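Long-range contact in 3',5'-cyclic-nucleotide phosphodiesterase 1 (Saccharomyces cerevisiae S288C, PDB 4OJX), which is a class II cyclic-nucleotide phosphodiesterase of the metallo-hydrolase clan, with two zinc ions bound beside guanosine-5'-monophosphate in this model: residues S225-F230 and I240-V245. Sequence-based numbering, arbitrary orientation.
Sequences STFYIF and IVCGDV. With ZN (zinc ion), chain D; ZN (zinc ion), chain E; 5GP (guanosine-5'-monophosphate), chain C.
Phe227 and Cys242 face each other as a non-hydrogen-bonded pair in an antiparallel beta hairpin of the metallo-hydrolase fold, made by strands 222-232 and 238-242. Cys242 SG sits over the centre of the Phe227 ring, 3.6 Å from the centroid, a sulfur-aromatic contact; the slim, polarisable sulfur can lie close against the pi face, 6° off the ring normal. With CG anti to its own carbonyl carbon (chi1 -77°), the ring is turned toward the neighbouring strand, and its CE1 comes within 3.5 Å of Cys242 CB. Val245 crosses the phenyl group at about a right angle, CG1 meeting the ring edge in its plane. Ile229 and Ile240 extend this apolar face, touching through their CG1 atoms, and helix 256-267 packs on it, with Phe260 edge-to-face against Phe227.

Between the pairs Phe227-Cys242 and Ile229-Ile240, Tyr228 and Val241 exchange two backbone hydrogen bonds, Tyr228 N to Val241 O (2.9 Å) and Val241 N to Tyr228 O (2.8 Å). Their side chains lie on the other face, where Tyr228 OH bonds to Ile126 O and Thr226 OG1 to Thr127 O, so both buried hydroxyls are satisfied.

Past the strand end, Gly243 N still bonds to Thr226 O, and glycine suits this place because a side chain would run into Ser225 OG and that carbonyl. Ser225, with OG anti to its backbone N (chi1 -177°), then reaches Asp244 O in a weak hydrogen bond. The hairpin thus delivers Asp244 to the metal site, where His128, His130, Asp132, His133, His213 and His326 are the other protein ligands; a bridging water and two phosphate oxygens of guanosine-5'-monophosphate, one on each zinc, also coordinate. A carboxylate suits a bridging place: Asp244 OD2 binds both zinc ions, at 2.2 Å from the zinc of chain D and 2.1 Å from the zinc of chain E.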
loop_
_atom_site.group_PDB
_atom_site.type_symbol
_atom_site.label_atom_id
_atom_site.label_comp_id
_atom_site.label_asym_id
_atom_site.label_seq_id
_atom_site.Cartn_x
_atom_site.Cartn_y
_atom_site.Cartn_z
ATOM N N SER A 225 14.562 -15.344 1.472
ATOM C CA SER A 225 14.497 -14.055 2.104
ATOM C C SER A 225 15.896 -13.718 2.627
ATOM O O SER A 225 16.876 -14.399 2.284
ATOM C CB SER A 225 13.414 -14.101 3.174
ATOM O OG SER A 225 13.218 -12.856 3.808
ATOM N N THR A 226 15.992 -12.655 3.420
ATOM C CA THR A 226 17.285 -12.145 3.869
ATOM C C THR A 226 17.187 -11.672 5.300
ATOM O O THR A 226 16.179 -11.084 5.687
ATOM C CB THR A 226 17.709 -10.924 3.016
ATOM O OG1 THR A 226 17.469 -11.187 1.633
ATOM C CG2 THR A 226 19.191 -10.564 3.206
ATOM N N PHE A 227 18.243 -11.929 6.066
ATOM C CA PHE A 227 18.483 -11.260 7.343
ATOM C C PHE A 227 19.629 -10.279 7.128
ATOM O O PHE A 227 20.639 -10.619 6.493
ATOM C CB PHE A 227 18.947 -12.259 8.404
ATOM C CG PHE A 227 17.866 -13.129 9.003
ATOM C CD1 PHE A 227 16.547 -13.161 8.530
ATOM C CD2 PHE A 227 18.208 -13.962 10.062
ATOM C CE1 PHE A 227 15.608 -13.983 9.140
ATOM C CE2 PHE A 227 17.277 -14.784 10.664
ATOM C CZ PHE A 227 15.974 -14.798 10.204
ATOM N N TYR A 228 19.494 -9.078 7.676
ATOM C CA TYR A 228 20.562 -8.087 7.622
ATOM C C TYR A 228 21.141 -7.817 8.990
ATOM O O TYR A 228 20.407 -7.520 9.930
ATOM C CB TYR A 228 20.026 -6.778 7.059
ATOM C CG TYR A 228 19.739 -6.782 5.576
ATOM C CD1 TYR A 228 20.771 -6.698 4.650
ATOM C CD2 TYR A 228 18.431 -6.845 5.104
ATOM C CE1 TYR A 228 20.517 -6.682 3.292
ATOM C CE2 TYR A 228 18.160 -6.833 3.750
ATOM C CZ TYR A 228 19.213 -6.751 2.845
ATOM O OH TYR A 228 18.999 -6.727 1.485
ATOM N N ILE A 229 22.465 -7.903 9.109
ATOM C CA ILE A 229 23.162 -7.391 10.285
ATOM C C ILE A 229 23.703 -6.007 9.950
ATOM O O ILE A 229 24.371 -5.829 8.921
ATOM C CB ILE A 229 24.337 -8.295 10.713
ATOM C CG1 ILE A 229 23.880 -9.753 10.865
ATOM C CG2 ILE A 229 24.977 -7.754 11.991
ATOM C CD1 ILE A 229 25.000 -10.724 11.203
ATOM N N PHE A 230 23.402 -5.035 10.808
ATOM C CA PHE A 230 24.024 -3.713 10.742
ATOM C C PHE A 230 24.932 -3.548 11.951
ATOM O O PHE A 230 24.492 -3.700 13.086
ATOM C CB PHE A 230 22.977 -2.599 10.687
ATOM C CG PHE A 230 22.138 -2.629 9.446
ATOM C CD1 PHE A 230 20.966 -3.384 9.395
ATOM C CD2 PHE A 230 22.544 -1.956 8.303
ATOM C CE1 PHE A 230 20.201 -3.426 8.231
ATOM C CE2 PHE A 230 21.779 -1.993 7.143
ATOM C CZ PHE A 230 20.610 -2.735 7.103
ATOM N N ILE A 240 20.066 -6.748 14.252
ATOM C CA ILE A 240 19.683 -7.683 13.202
ATOM C C ILE A 240 18.259 -7.337 12.779
ATOM O O ILE A 240 17.373 -7.224 13.622
ATOM C CB ILE A 240 19.748 -9.141 13.698
ATOM C CG1 ILE A 240 21.178 -9.504 14.119
ATOM C CG2 ILE A 240 19.198 -10.110 12.649
ATOM C CD1 ILE A 240 21.270 -10.795 14.923
ATOM N N VAL A 241 18.061 -7.142 11.477
ATOM C CA VAL A 241 16.751 -6.776 10.939
ATOM C C VAL A 241 16.388 -7.826 9.898
ATOM O O VAL A 241 17.088 -7.986 8.894
ATOM C CB VAL A 241 16.720 -5.343 10.348
ATOM C CG1 VAL A 241 15.289 -4.971 10.004
ATOM C CG2 VAL A 241 17.292 -4.324 11.330
ATOM N N CYS A 242 15.287 -8.527 10.135
ATOM C CA CYS A 242 14.980 -9.746 9.387
ATOM C C CYS A 242 13.858 -9.589 8.378
ATOM O O CYS A 242 12.857 -8.898 8.613
ATOM C CB CYS A 242 14.579 -10.870 10.347
ATOM S SG CYS A 242 15.771 -11.233 11.646
ATOM N N GLY A 243 14.014 -10.288 7.263
ATOM C CA GLY A 243 12.892 -10.532 6.373
ATOM C C GLY A 243 12.087 -11.730 6.839
ATOM O O GLY A 243 12.507 -12.454 7.751
ATOM N N ASP A 244 10.941 -11.948 6.191
ATOM C CA ASP A 244 10.031 -13.063 6.493
ATOM C C ASP A 244 10.856 -14.360 6.455
ATOM O O ASP A 244 11.775 -14.500 5.631
ATOM C CB ASP A 244 8.875 -13.193 5.457
ATOM C CG ASP A 244 7.980 -11.923 5.301
ATOM O OD1 ASP A 244 8.291 -10.975 6.102
ATOM O OD2 ASP A 244 7.033 -11.902 4.346
ATOM N N VAL A 245 10.519 -15.312 7.313
ATOM C CA VAL A 245 11.358 -16.498 7.464
ATOM C C VAL A 245 10.569 -17.647 8.068
ATOM O O VAL A 245 9.631 -17.441 8.846
ATOM C CB VAL A 245 12.616 -16.169 8.318
ATOM C CG1 VAL A 245 12.229 -15.761 9.741
ATOM C CG2 VAL A 245 13.609 -17.332 8.336
HETATM ZN ZN ZN D . 6.911 -12.640 2.240
HETATM ZN ZN ZN E . 5.783 -10.185 4.354
HETATM P P 5GP C . 3.746 -12.912 3.362
HETATM O O1P 5GP C . 2.879 -13.800 4.151
HETATM O O2P 5GP C . 5.006 -13.575 2.869
HETATM O O3P 5GP C . 3.985 -11.615 4.087
HETATM O "O5'" 5GP C . 2.844 -12.618 2.099
HETATM C "C5'" 5GP C . 2.425 -13.758 1.272
HETATM C "C4'" 5GP C . 1.025 -14.370 1.612
HETATM O "O4'" 5GP C . 0.751 -15.485 0.723
HETATM C "C3'" 5GP C . 0.992 -14.982 3.015
HETATM O "O3'" 5GP C . 0.161 -14.178 3.854
HETATM C "C2'" 5GP C . 0.410 -16.385 2.908
HETATM O "O2'" 5GP C . -0.788 -16.492 3.711
HETATM C "C1'" 5GP C . 0.043 -16.540 1.444
HETATM N N9 5GP C . 0.436 -17.897 0.927
HETATM C C8 5GP C . 1.680 -18.229 0.582
HETATM N N7 5GP C . 1.679 -19.487 0.160
HETATM C C5 5GP C . 0.434 -19.949 0.246
HETATM C C6 5GP C . -0.078 -21.148 -0.053
HETATM O O6 5GP C . 0.633 -22.054 -0.488
HETATM N N1 5GP C . -1.444 -21.388 0.129
HETATM C C2 5GP C . -2.234 -20.349 0.623
HETATM N N2 5GP C . -3.533 -20.556 0.808
HETATM N N3 5GP C . -1.667 -19.161 0.908
HETATM C C4 5GP C . -0.344 -18.963 0.721
HETATM O O HOH W 1 5.835 -10.971 2.500
#